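Local atomic coordinates of CdiA toxin (PDB entry 5T87), a protein that probably acts as the toxin of a contact-dependent growth inhibition system, here as its C-terminal catalytic domain in complex with the CdiI immunity protein. Residues G3-Q8 with P29-F34; S9-S14 with V35-T40. All blocks are in the same frame, centred on the assembly; numbering follows the deposited sequence.

The first segments of both contacts share helix 7-12, but in contact 1 only residues just before it touch the partner, the loop joining strands 21-27 and 34-41; contact 2 uses the helix and strand 34-41 themselves. Contact 1 lies at the surface; its touching groups are a carboxylate, amides, a hydroxyl, a methyl and the flank of a proline. Contact 2 is buried about 10 Å away, centre to centre, where the helix packs on the sheet through aliphatic groups around one phenyl ring. The two segment pairs alternate along the chain and adjoin directly: Pro-4 CG sits 3.6 Å from Val-35 CG1. Polar chemistry therefore gives way to apolar packing on passing from loop to core.

Contact 1. Residues G3-Q8 with P29-F34; sequences GPSNGQ and PQTGEF
Ser-5, just ahead of helix 7-12, meets the 29-34 loop at the surface with three of its atoms. Its CB lies 4.1 Å from Thr-31 CG2 and about as far from Glu-33 OE2. OG has the backbone N on one flank and the carbonyl carbon on the other (chi1 62°); it approaches the methyl Thr-31 CG2 to 3.3 Å and Glu-33 OE2 to 3.5 Å, a weak hydrogen bond at most, since that proton has another acceptor within reach. The firmer link is from the backbone: Ser-5 N donates to Glu-33 OE2 over 3.3 Å, nearly straight at 167°, and meets the syn lone pair. Pro-4 flanks the same oxygen through CA and CB and also packs on Tyr-5 of the CdiI immunity protein. Next along, the side chains of Asn-6 and Gln-30 cross at about a right angle; Asn-6 ND2 comes to 2.6 Å from Gln-30 OE1, but the angle is too poor for a hydrogen bond. ND2 instead bonds to Asp-28 OD1. Since Asp-28 OD2 also lies close to Glu-33 OE2, two like charges crowd here, which may raise the proton affinity of one carboxylate; the amide donors of Ser-5 and Asn-6 probably offset part of that repulsion.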
ATOM      1  N   GLY E   3       3.397   7.805  10.500  1.00 97.55           N
ATOM      2  CA  GLY E   3       4.115   7.820   9.183  1.00 95.82           C
ATOM      3  C   GLY E   3       5.567   8.266   9.303  1.00 96.13           C
ATOM      4  O   GLY E   3       6.077   8.396  10.422  1.00 96.78           O
ATOM      5  N   PRO E   4       6.250   8.476   8.153  1.00 94.69           N
ATOM      6  CA  PRO E   4       7.611   9.052   8.113  1.00 94.84           C
ATOM      7  C   PRO E   4       7.701  10.485   8.626  1.00 94.39           C
ATOM      8  O   PRO E   4       6.708  11.216   8.590  1.00 92.27           O
ATOM      9  CB  PRO E   4       7.971   9.016   6.622  1.00 91.61           C
ATOM     10  CG  PRO E   4       7.161   7.909   6.070  1.00 91.06           C
ATOM     11  CD  PRO E   4       5.874   7.895   6.850  1.00 92.03           C
ATOM     12  N   SER E   5       8.892  10.877   9.081  1.00 96.34           N
ATOM     13  CA  SER E   5       9.142  12.253   9.536  1.00 97.87           C
ATOM     14  C   SER E   5       9.227  13.252   8.365  1.00 93.21           C
ATOM     15  O   SER E   5       8.572  14.296   8.396  1.00 92.49           O
ATOM     16  CB  SER E   5      10.413  12.321  10.396  1.00101.61           C
ATOM     17  OG  SER E   5      11.560  11.940   9.654  1.00104.17           O
ATOM     18  N   ASN E   6      10.004  12.915   7.332  1.00 89.41           N
ATOM     19  CA  ASN E   6      10.291  13.848   6.228  1.00 87.96           C
ATOM     20  C   ASN E   6       9.753  13.333   4.874  1.00 82.04           C
ATOM     21  O   ASN E   6      10.510  13.091   3.930  1.00 79.85           O
ATOM     22  CB  ASN E   6      11.805  14.129   6.185  1.00 90.49           C
ATOM     23  CG  ASN E   6      12.356  14.577   7.541  1.00 94.70           C
ATOM     24  OD1 ASN E   6      11.763  15.423   8.215  1.00 94.66           O
ATOM     25  ND2 ASN E   6      13.484  13.996   7.951  1.00 97.14           N
ATOM     26  N   GLY E   7       8.429  13.198   4.794  1.00 77.40           N
ATOM     27  CA  GLY E   7       7.747  12.570   3.649  1.00 72.50           C
ATOM     28  C   GLY E   7       8.091  13.090   2.259  1.00 68.64           C
ATOM     29  O   GLY E   7       8.444  12.309   1.362  1.00 66.22           O
ATOM     30  N   GLN E   8       8.007  14.406   2.080  1.00 66.14           N
ATOM     31  CA  GLN E   8       8.163  15.005   0.753  1.00 64.49           C
ATOM     32  C   GLN E   8       9.573  14.796   0.163  1.00 64.84           C
ATOM     33  O   GLN E   8       9.704  14.247  -0.936  1.00 62.96           O
ATOM     34  CB  GLN E   8       7.763  16.490   0.788  1.00 63.47           C
ATOM     35  CG  GLN E   8       7.641  17.173  -0.566  1.00 62.52           C
ATOM     36  CD  GLN E   8       6.693  16.459  -1.511  1.00 61.02           C
ATOM     37  OE1 GLN E   8       5.492  16.399  -1.270  1.00 60.03           O
ATOM     38  NE2 GLN E   8       7.228  15.917  -2.591  1.00 60.93           N
ATOM     39  N   PRO E  29      17.882  10.403   5.217  1.00 99.90           N
ATOM     40  CA  PRO E  29      19.266  10.720   5.614  1.00103.52           C
ATOM     41  C   PRO E  29      19.348  11.203   7.061  1.00106.87           C
ATOM     42  O   PRO E  29      20.278  10.827   7.777  1.00110.40           O
ATOM     43  CB  PRO E  29      19.686  11.839   4.644  1.00102.56           C
ATOM     44  CG  PRO E  29      18.667  11.845   3.560  1.00 99.49           C
ATOM     45  CD  PRO E  29      17.400  11.327   4.172  1.00 97.83           C
ATOM     46  N   GLN E  30      18.364  12.003   7.476  1.00105.37           N
ATOM     47  CA  GLN E  30      18.278  12.491   8.851  1.00107.58           C
ATOM     48  C   GLN E  30      17.977  11.372   9.863  1.00108.27           C
ATOM     49  O   GLN E  30      18.883  10.951  10.580  1.00112.91           O
ATOM     50  CB  GLN E  30      17.253  13.617   8.965  1.00105.82           C
ATOM     51  CG  GLN E  30      17.647  14.870   8.207  1.00105.64           C
ATOM     52  CD  GLN E  30      16.481  15.823   8.037  1.00105.02           C
ATOM     53  OE1 GLN E  30      15.534  15.540   7.304  1.00100.70           O
ATOM     54  NE2 GLN E  30      16.544  16.965   8.717  1.00107.76           N
ATOM     55  N   THR E  31      16.738  10.879   9.913  1.00104.84           N
ATOM     56  CA  THR E  31      16.330   9.929  10.971  1.00105.63           C
ATOM     57  C   THR E  31      16.780   8.469  10.749  1.00105.02           C
ATOM     58  O   THR E  31      16.632   7.646  11.656  1.00104.18           O
ATOM     59  CB  THR E  31      14.800   9.937  11.234  1.00103.67           C
ATOM     60  OG1 THR E  31      14.110   9.309  10.149  1.00101.47           O
ATOM     61  CG2 THR E  31      14.271  11.365  11.435  1.00102.94           C
ATOM     62  N   GLY E  32      17.294   8.139   9.559  1.00102.85           N
ATOM     63  CA  GLY E  32      17.840   6.794   9.293  1.00102.86           C
ATOM     64  C   GLY E  32      16.842   5.664   9.043  1.00100.50           C
ATOM     65  O   GLY E  32      17.246   4.520   8.825  1.00 99.14           O
ATOM     66  N   GLU E  33      15.547   5.975   9.063  1.00 98.21           N
ATOM     67  CA  GLU E  33      14.492   4.975   8.860  1.00 96.47           C
ATOM     68  C   GLU E  33      14.367   4.579   7.379  1.00 93.03           C
ATOM     69  O   GLU E  33      14.701   5.370   6.493  1.00 90.86           O
ATOM     70  CB  GLU E  33      13.157   5.517   9.388  1.00 96.17           C
ATOM     71  CG  GLU E  33      12.542   6.636   8.538  1.00 95.10           C
ATOM     72  CD  GLU E  33      11.705   7.645   9.321  1.00 96.67           C
ATOM     73  OE1 GLU E  33      11.529   7.490  10.552  1.00 99.10           O
ATOM     74  OE2 GLU E  33      11.222   8.619   8.693  1.00 96.09           O
ATOM     75  N   PHE E  34      13.911   3.350   7.129  1.00 91.23           N
ATOM     76  CA  PHE E  34      13.628   2.864   5.772  1.00 88.24           C
ATOM     77  C   PHE E  34      12.143   3.043   5.476  1.00 82.39           C
ATOM     78  O   PHE E  34      11.298   2.703   6.314  1.00 80.67           O
ATOM     79  CB  PHE E  34      14.018   1.393   5.617  1.00 91.36           C
ATOM     80  CG  PHE E  34      15.458   1.118   5.936  1.00 97.02           C
ATOM     81  CD1 PHE E  34      16.468   1.561   5.080  1.00 98.58           C
ATOM     82  CD2 PHE E  34      15.817   0.428   7.099  1.00100.51           C
ATOM     83  CE1 PHE E  34      17.805   1.318   5.377  1.00102.86           C
ATOM     84  CE2 PHE E  34      17.149   0.182   7.397  1.00103.90           C
ATOM     85  CZ  PHE E  34      18.146   0.629   6.537  1.00105.17           C
TER

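Contact 2. Residues S9-S14 with V35-T40; sequences SVLENS and VVFDRT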
ATOM      1  N   SER E   9      10.613  15.183   0.908  1.00 67.36           N
ATOM      2  CA  SER E   9      12.009  15.088   0.421  1.00 69.17           C
ATOM      3  C   SER E   9      12.529  13.641   0.302  1.00 69.30           C
ATOM      4  O   SER E   9      13.306  13.312  -0.607  1.00 68.85           O
ATOM      5  CB  SER E   9      12.952  15.931   1.295  1.00 71.64           C
ATOM      6  OG  SER E   9      12.849  15.586   2.667  1.00 72.23           O
ATOM      7  N   VAL E  10      12.089  12.785   1.220  1.00 70.12           N
ATOM      8  CA  VAL E  10      12.401  11.352   1.176  1.00 70.16           C
ATOM      9  C   VAL E  10      11.751  10.669  -0.046  1.00 68.92           C
ATOM     10  O   VAL E  10      12.367   9.790  -0.664  1.00 69.29           O
ATOM     11  CB  VAL E  10      11.975  10.647   2.485  1.00 71.13           C
ATOM     12  CG1 VAL E  10      12.189   9.144   2.386  1.00 71.06           C
ATOM     13  CG2 VAL E  10      12.761  11.192   3.682  1.00 74.61           C
ATOM     14  N   LEU E  11      10.519  11.073  -0.381  1.00 67.18           N
ATOM     15  CA  LEU E  11       9.844  10.626  -1.611  1.00 65.07           C
ATOM     16  C   LEU E  11      10.584  11.065  -2.872  1.00 66.27           C
ATOM     17  O   LEU E  11      10.783  10.256  -3.775  1.00 66.05           O
ATOM     18  CB  LEU E  11       8.393  11.138  -1.651  1.00 63.18           C
ATOM     19  CG  LEU E  11       7.523  10.904  -2.902  1.00 60.82           C
ATOM     20  CD1 LEU E  11       7.465   9.435  -3.281  1.00 60.70           C
ATOM     21  CD2 LEU E  11       6.119  11.450  -2.677  1.00 59.10           C
ATOM     22  N   GLU E  12      10.976  12.342  -2.933  1.00 68.51           N
ATOM     23  CA  GLU E  12      11.692  12.885  -4.110  1.00 69.45           C
ATOM     24  C   GLU E  12      13.027  12.158  -4.360  1.00 71.71           C
ATOM     25  O   GLU E  12      13.335  11.816  -5.499  1.00 70.16           O
ATOM     26  CB  GLU E  12      11.880  14.403  -3.995  1.00 69.19           C
ATOM     27  CG  GLU E  12      10.574  15.185  -4.155  1.00 69.08           C
ATOM     28  CD  GLU E  12      10.650  16.661  -3.743  1.00 70.83           C
ATOM     29  OE1 GLU E  12      11.672  17.092  -3.178  1.00 75.14           O
ATOM     30  OE2 GLU E  12       9.676  17.415  -3.969  1.00 69.40           O
ATOM     31  N   ASN E  13      13.773  11.856  -3.297  1.00 75.15           N
ATOM     32  CA  ASN E  13      15.021  11.094  -3.428  1.00 79.87           C
ATOM     33  C   ASN E  13      14.812   9.566  -3.350  1.00 79.81           C
ATOM     34  O   ASN E  13      15.742   8.845  -2.991  1.00 84.20           O
ATOM     35  CB  ASN E  13      16.058  11.556  -2.373  1.00 84.17           C
ATOM     36  CG  ASN E  13      16.421  13.033  -2.502  1.00 86.53           C
ATOM     37  OD1 ASN E  13      16.143  13.821  -1.601  1.00 89.09           O
ATOM     38  ND2 ASN E  13      17.041  13.415  -3.627  1.00 87.12           N
ATOM     39  N   SER E  14      13.617   9.068  -3.692  1.00 77.98           N
ATOM     40  CA  SER E  14      13.311   7.618  -3.651  1.00 76.75           C
ATOM     41  C   SER E  14      13.563   6.962  -5.010  1.00 76.59           C
ATOM     42  O   SER E  14      13.767   7.649  -5.998  1.00 77.90           O
ATOM     43  CB  SER E  14      11.856   7.370  -3.217  1.00 73.92           C
ATOM     44  OG  SER E  14      10.926   7.763  -4.213  1.00 72.14           O
ATOM     45  N   VAL E  35      11.839   3.563   4.280  1.00 78.40           N
ATOM     46  CA  VAL E  35      10.475   3.992   3.902  1.00 74.21           C
ATOM     47  C   VAL E  35       9.997   3.401   2.573  1.00 69.80           C
ATOM     48  O   VAL E  35      10.703   3.492   1.564  1.00 68.35           O
ATOM     49  CB  VAL E  35      10.367   5.532   3.794  1.00 73.42           C
ATOM     50  CG1 VAL E  35       8.909   5.954   3.611  1.00 71.64           C
ATOM     51  CG2 VAL E  35      10.967   6.205   5.023  1.00 76.12           C
ATOM     52  N   VAL E  36       8.790   2.821   2.597  1.00 67.30           N
ATOM     53  CA  VAL E  36       8.118   2.266   1.416  1.00 63.84           C
ATOM     54  C   VAL E  36       6.983   3.201   0.993  1.00 61.12           C
ATOM     55  O   VAL E  36       6.147   3.595   1.824  1.00 59.49           O
ATOM     56  CB  VAL E  36       7.520   0.878   1.710  1.00 64.90           C
ATOM     57  CG1 VAL E  36       6.747   0.343   0.500  1.00 64.69           C
ATOM     58  CG2 VAL E  36       8.598  -0.109   2.141  1.00 66.65           C
ATOM     59  N   PHE E  37       6.955   3.524  -0.303  1.00 58.87           N
ATOM     60  CA  PHE E  37       5.977   4.438  -0.886  1.00 56.10           C
ATOM     61  C   PHE E  37       5.150   3.746  -1.939  1.00 53.61           C
ATOM     62  O   PHE E  37       5.696   3.034  -2.772  1.00 53.51           O
ATOM     63  CB  PHE E  37       6.696   5.587  -1.577  1.00 56.86           C
ATOM     64  CG  PHE E  37       7.409   6.504  -0.640  1.00 57.72           C
ATOM     65  CD1 PHE E  37       6.692   7.420   0.127  1.00 57.54           C
ATOM     66  CD2 PHE E  37       8.799   6.479  -0.536  1.00 59.10           C
ATOM     67  CE1 PHE E  37       7.342   8.281   1.000  1.00 57.84           C
ATOM     68  CE2 PHE E  37       9.457   7.348   0.326  1.00 59.12           C
ATOM     69  CZ  PHE E  37       8.723   8.250   1.095  1.00 58.76           C
ATOM     70  N   ASP E  38       3.848   4.007  -1.935  1.00 51.91           N
ATOM     71  CA  ASP E  38       2.929   3.432  -2.916  1.00 51.88           C
ATOM     72  C   ASP E  38       2.083   4.520  -3.537  1.00 49.53           C
ATOM     73  O   ASP E  38       1.790   5.526  -2.895  1.00 49.57           O
ATOM     74  CB  ASP E  38       2.007   2.421  -2.244  1.00 53.13           C
ATOM     75  CG  ASP E  38       2.764   1.294  -1.595  1.00 55.18           C
ATOM     76  OD1 ASP E  38       3.238   0.412  -2.343  1.00 55.31           O
ATOM     77  OD2 ASP E  38       2.905   1.310  -0.344  1.00 57.34           O
ATOM     78  N   ARG E  39       1.664   4.300  -4.774  1.00 47.78           N
ATOM     79  CA  ARG E  39       0.857   5.277  -5.465  1.00 47.48           C
ATOM     80  C   ARG E  39      -0.536   5.366  -4.861  1.00 45.56           C
ATOM     81  O   ARG E  39      -1.149   4.351  -4.562  1.00 44.55           O
ATOM     82  CB  ARG E  39       0.718   4.951  -6.947  1.00 49.39           C
ATOM     83  CG  ARG E  39       0.277   6.176  -7.739  1.00 51.09           C
ATOM     84  CD  ARG E  39      -0.376   5.801  -9.036  1.00 52.83           C
ATOM     85  NE  ARG E  39       0.625   5.420 -10.023  1.00 54.69           N
ATOM     86  CZ  ARG E  39       0.467   4.484 -10.964  1.00 57.84           C
ATOM     87  NH1 ARG E  39      -0.668   3.781 -11.071  1.00 58.60           N
ATOM     88  NH2 ARG E  39       1.464   4.243 -11.807  1.00 59.81           N
ATOM     89  N   THR E  40      -1.021   6.590  -4.700  1.00 43.14           N
ATOM     90  CA  THR E  40      -2.384   6.829  -4.317  1.00 42.59           C
ATOM     91  C   THR E  40      -3.177   6.990  -5.611  1.00 43.55           C
ATOM     92  O   THR E  40      -4.006   6.151  -5.951  1.00 45.40           O
ATOM     93  CB  THR E  40      -2.458   8.068  -3.401  1.00 42.12           C
ATOM     94  OG1 THR E  40      -1.688   7.825  -2.210  1.00 41.38           O
ATOM     95  CG2 THR E  40      -3.893   8.436  -3.044  1.00 42.26           C
TER
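Leu-11 O, at the end of helix 7-12, is gripped twice by one residue: Ser-14 OG donates to it over 2.5 Å, in the carbonyl plane and on a lone pair, and Ser-14 N over 3.1 Å. The hydroxyl reaches back because chi1 of 70° leaves OG flanked by its own backbone N and carbonyl carbon; it also bonds to Arg-24 NE, so this turn is tied to strand 21-27. Beside it the contact is apolar and centres on the Phe-37 ring. Leu-11 CD1 stands over one face, 4.1 Å from the ring centroid and 18° off the normal, a CH-pi contact, while Leu-11 CA lies over the same face, near Phe-37 CE2 and CZ. Val-35 CG1, from the same strand as the ring, lies 3.4 Å above the plane on the opposite face, offset toward the rim. Val-10 CG1, anti to its backbone N, comes in at the edge, 3.8 Å from Phe-37 CZ, and also touches Val-35 CG2 at 4.1 Å. Leu-11 also packs on Arg-4 of the CdiI immunity protein. Helix 7-12 packs here on one side of the antiparallel sheet, against the inner strand 34-41, which runs between 21-27 and 44-50; Leu-11 also reaches Tyr-45 on the latter.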